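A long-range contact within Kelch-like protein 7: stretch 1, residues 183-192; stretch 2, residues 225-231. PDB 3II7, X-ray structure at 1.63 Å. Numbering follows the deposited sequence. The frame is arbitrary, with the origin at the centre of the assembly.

Stretch 1, residues 183-192: ELCPMIEARK
Stretch 2 (225-231) LNEWKMV

Two stretches of Kelch-like protein 7, at least 39 residues apart in sequence where they touch, bury 506 Å² between them. Stretch 1 comes out of a strand that begins earlier in the chain and continues as a loop from Cys185 on; stretch 2 carries a strand through Trp228 and Met230. The register is set by Cys185 CA to Glu227 CA and Met187 CA to Trp228 CA, both 5.9 Å, and the two chains run in roughly the same direction here.

Leu225 (phi/psi -91/-14) lies out of reach. Asn226 follows with positive phi (55/52), and its CA-to-CB bond points sideways, but the t rotamer (chi1 -179°, chi2 41°) brings the amide up to stretch 1. There Asn226 OD1 accepts a nearly linear hydrogen bond from Cys185 N (3.0 Å, 173°), so a side-chain carbonyl meets the backbone NH of stretch 1; OD1 also lies 3.7 Å from Leu184 CB. The other half of the amide is tied in through a water, which accepts from Asn226 ND2 (3.1 Å) and donates to Glu183 O (3.2 Å).

Glu227 (-141/149, chi1 m) points away, offering mainly its backbone: its CA is 4.2 Å from Cys185 SG. Glu227 OE1 makes a long salt bridge with Lys229 NZ, 3.9 Å, two residues further along the same stretch.

Trp228 (-104/144) points toward stretch 1 and is the centre of the contact, with 123 Å² covered. Rotamer m with chi2 86° places Trp228 NE1 2.8 Å from Cys185 O, near the ring plane, for a hydrogen bond bent to 135°. The neighbouring Trp228 CD1 lies 3.0 Å from Pro186 O and 4.1 Å from Cys185 SG; that cysteine (-55/133, chi1 t) points toward stretch 2, its sulfur at the indole edge. Over one face lies Met187 (-61/156, rotamers m, t, m): its CG is 3.4 Å from Trp228 CZ2 and 12° off the six-membered ring normal, a CH-pi contact, while SD stands 4.4 Å from that ring's centroid. The indole thus meets a polar carbonyl in its plane and an apolar chain over its face.

Lys229 (-138/134, chi1 m) points away in its turn, leaving its CA 4.0 Å from Ile188 CD1. Ile188 (-65/-40, chi1 m, chi2 t) reaches along this strand: CG1 is 4.2 Å from Trp228 CB, and CD1 is 3.5 Å from Trp228 O and 3.7 Å from Met230 SD.

Met230 (-70/143) starts sideways, but three m rotamers bring its end nearer. Met230 CE lies 4.2 Å from Arg191 NH2, at the guanidinium edge. Val231 (-121/-167) is out of reach.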

# COMPACT_ATOMS: atom_id res chain seq x y z
N GLU A 183 -19.97 -3.74 -3.51
CA GLU A 183 -19.26 -4.94 -3.91
C GLU A 183 -19.01 -4.91 -5.43
O GLU A 183 -19.93 -4.66 -6.22
CB GLU A 183 -20.06 -6.21 -3.52
CG GLU A 183 -19.20 -7.48 -3.55
CD GLU A 183 -18.21 -7.57 -2.34
OE1 GLU A 183 -18.50 -7.00 -1.28
OE2 GLU A 183 -17.16 -8.23 -2.47
N LEU A 184 -17.76 -5.15 -5.81
CA LEU A 184 -17.37 -5.21 -7.19
C LEU A 184 -17.04 -6.66 -7.60
O LEU A 184 -17.10 -7.62 -6.77
CB LEU A 184 -16.16 -4.30 -7.41
CG LEU A 184 -16.46 -2.80 -7.16
CD1 LEU A 184 -15.17 -2.00 -7.39
CD2 LEU A 184 -17.62 -2.24 -8.05
N CYS A 185 -16.72 -6.84 -8.88
CA CYS A 185 -16.24 -8.12 -9.36
C CYS A 185 -15.02 -8.54 -8.54
O CYS A 185 -14.12 -7.72 -8.28
CB CYS A 185 -15.84 -7.98 -10.82
SG CYS A 185 -15.34 -9.54 -11.59
N PRO A 186 -14.99 -9.81 -8.08
CA PRO A 186 -13.83 -10.27 -7.34
C PRO A 186 -12.60 -10.50 -8.25
O PRO A 186 -12.73 -10.74 -9.46
CB PRO A 186 -14.29 -11.59 -6.74
CG PRO A 186 -15.29 -12.08 -7.71
CD PRO A 186 -16.01 -10.86 -8.19
N MET A 187 -11.42 -10.40 -7.65
CA MET A 187 -10.17 -10.69 -8.35
C MET A 187 -10.18 -12.14 -8.83
O MET A 187 -10.92 -13.00 -8.27
CB MET A 187 -8.94 -10.47 -7.44
CG MET A 187 -8.69 -9.03 -7.12
SD MET A 187 -7.19 -8.81 -6.16
CE MET A 187 -7.60 -9.72 -4.63
N ILE A 188 -9.39 -12.41 -9.86
CA ILE A 188 -9.20 -13.79 -10.34
C ILE A 188 -8.48 -14.63 -9.27
O ILE A 188 -8.83 -15.79 -9.02
CB ILE A 188 -8.43 -13.80 -11.65
CG1 ILE A 188 -9.28 -13.07 -12.71
CG2 ILE A 188 -8.05 -15.22 -12.05
CD1 ILE A 188 -8.50 -12.72 -13.98
N GLU A 189 -7.48 -14.00 -8.61
CA GLU A 189 -6.68 -14.65 -7.59
C GLU A 189 -7.05 -14.08 -6.22
O GLU A 189 -7.20 -12.86 -6.09
CB GLU A 189 -5.21 -14.37 -7.83
CG GLU A 189 -4.62 -15.10 -8.99
CD GLU A 189 -4.27 -16.58 -8.71
OE1 GLU A 189 -4.46 -17.06 -7.59
OE2 GLU A 189 -3.80 -17.24 -9.64
N ALA A 190 -7.16 -14.94 -5.20
CA ALA A 190 -7.15 -14.44 -3.83
C ALA A 190 -5.73 -13.91 -3.57
O ALA A 190 -4.76 -14.52 -4.00
CB ALA A 190 -7.51 -15.55 -2.85
N ARG A 191 -5.61 -12.76 -2.89
CA ARG A 191 -4.29 -12.12 -2.65
C ARG A 191 -4.32 -11.36 -1.36
O ARG A 191 -5.30 -10.68 -1.06
CB ARG A 191 -3.92 -11.07 -3.74
CG ARG A 191 -4.00 -11.51 -5.15
CD ARG A 191 -3.69 -10.37 -6.09
NE ARG A 191 -3.92 -10.82 -7.46
CZ ARG A 191 -2.99 -11.38 -8.24
NH1 ARG A 191 -1.73 -11.53 -7.84
NH2 ARG A 191 -3.33 -11.80 -9.43
N LYS A 192 -3.22 -11.47 -0.62
CA LYS A 192 -2.87 -10.52 0.43
C LYS A 192 -1.41 -10.13 0.23
O LYS A 192 -0.65 -10.82 -0.42
CB LYS A 192 -3.07 -11.08 1.82
CG LYS A 192 -2.12 -12.25 2.23
CD LYS A 192 -2.41 -12.68 3.66
CE LYS A 192 -1.47 -13.75 4.13
NZ LYS A 192 -1.52 -13.93 5.64
N LEU A 225 -15.52 -1.77 -17.18
CA LEU A 225 -16.21 -3.04 -17.45
C LEU A 225 -16.59 -3.81 -16.16
O LEU A 225 -17.37 -4.77 -16.22
CB LEU A 225 -15.34 -3.95 -18.32
CG LEU A 225 -15.06 -3.46 -19.75
CD1 LEU A 225 -14.12 -4.43 -20.46
CD2 LEU A 225 -16.34 -3.28 -20.53
N ASN A 226 -16.03 -3.41 -15.00
CA ASN A 226 -16.20 -4.14 -13.76
C ASN A 226 -15.79 -5.61 -13.94
O ASN A 226 -16.56 -6.54 -13.68
CB ASN A 226 -17.64 -4.00 -13.20
CG ASN A 226 -17.84 -4.74 -11.86
OD1 ASN A 226 -16.97 -4.73 -10.96
ND2 ASN A 226 -18.99 -5.38 -11.73
N GLU A 227 -14.57 -5.79 -14.46
CA GLU A 227 -13.99 -7.12 -14.69
C GLU A 227 -12.53 -7.05 -14.36
O GLU A 227 -11.89 -6.02 -14.54
CB GLU A 227 -14.04 -7.55 -16.17
CG GLU A 227 -15.37 -7.45 -16.87
CD GLU A 227 -15.27 -7.82 -18.38
OE1 GLU A 227 -14.15 -8.11 -18.88
OE2 GLU A 227 -16.33 -7.80 -19.06
N TRP A 228 -12.00 -8.18 -13.89
CA TRP A 228 -10.57 -8.34 -13.71
C TRP A 228 -10.02 -9.22 -14.82
O TRP A 228 -10.65 -10.21 -15.25
CB TRP A 228 -10.27 -9.01 -12.36
CG TRP A 228 -10.54 -8.16 -11.11
CD1 TRP A 228 -11.73 -8.04 -10.45
CD2 TRP A 228 -9.60 -7.40 -10.37
NE1 TRP A 228 -11.57 -7.24 -9.37
CE2 TRP A 228 -10.28 -6.82 -9.31
CE3 TRP A 228 -8.23 -7.12 -10.53
CZ2 TRP A 228 -9.64 -6.01 -8.38
CZ3 TRP A 228 -7.61 -6.31 -9.60
CH2 TRP A 228 -8.29 -5.76 -8.57
N LYS A 229 -8.79 -8.88 -15.25
CA LYS A 229 -8.12 -9.55 -16.35
C LYS A 229 -6.66 -9.77 -15.99
O LYS A 229 -5.99 -8.83 -15.50
CB LYS A 229 -8.22 -8.68 -17.61
CG LYS A 229 -9.64 -8.56 -18.18
CD LYS A 229 -9.63 -7.98 -19.61
CE LYS A 229 -10.89 -7.18 -19.90
NZ LYS A 229 -10.91 -5.88 -19.15
N MET A 230 -6.16 -10.98 -16.25
CA MET A 230 -4.72 -11.29 -16.09
C MET A 230 -3.87 -10.59 -17.16
O MET A 230 -4.26 -10.48 -18.32
CB MET A 230 -4.44 -12.79 -16.22
CG MET A 230 -5.17 -13.72 -15.27
SD MET A 230 -4.92 -13.36 -13.53
CE MET A 230 -3.22 -13.23 -13.33
N VAL A 231 -2.70 -10.15 -16.74
CA VAL A 231 -1.67 -9.66 -17.65
C VAL A 231 -0.42 -10.51 -17.45
O VAL A 231 -0.49 -11.60 -16.87
CB VAL A 231 -1.43 -8.13 -17.49
CG1 VAL A 231 -2.69 -7.37 -17.87
CG2 VAL A 231 -0.98 -7.78 -16.09
O HOH W 1 -20.26 -6.08 -9.03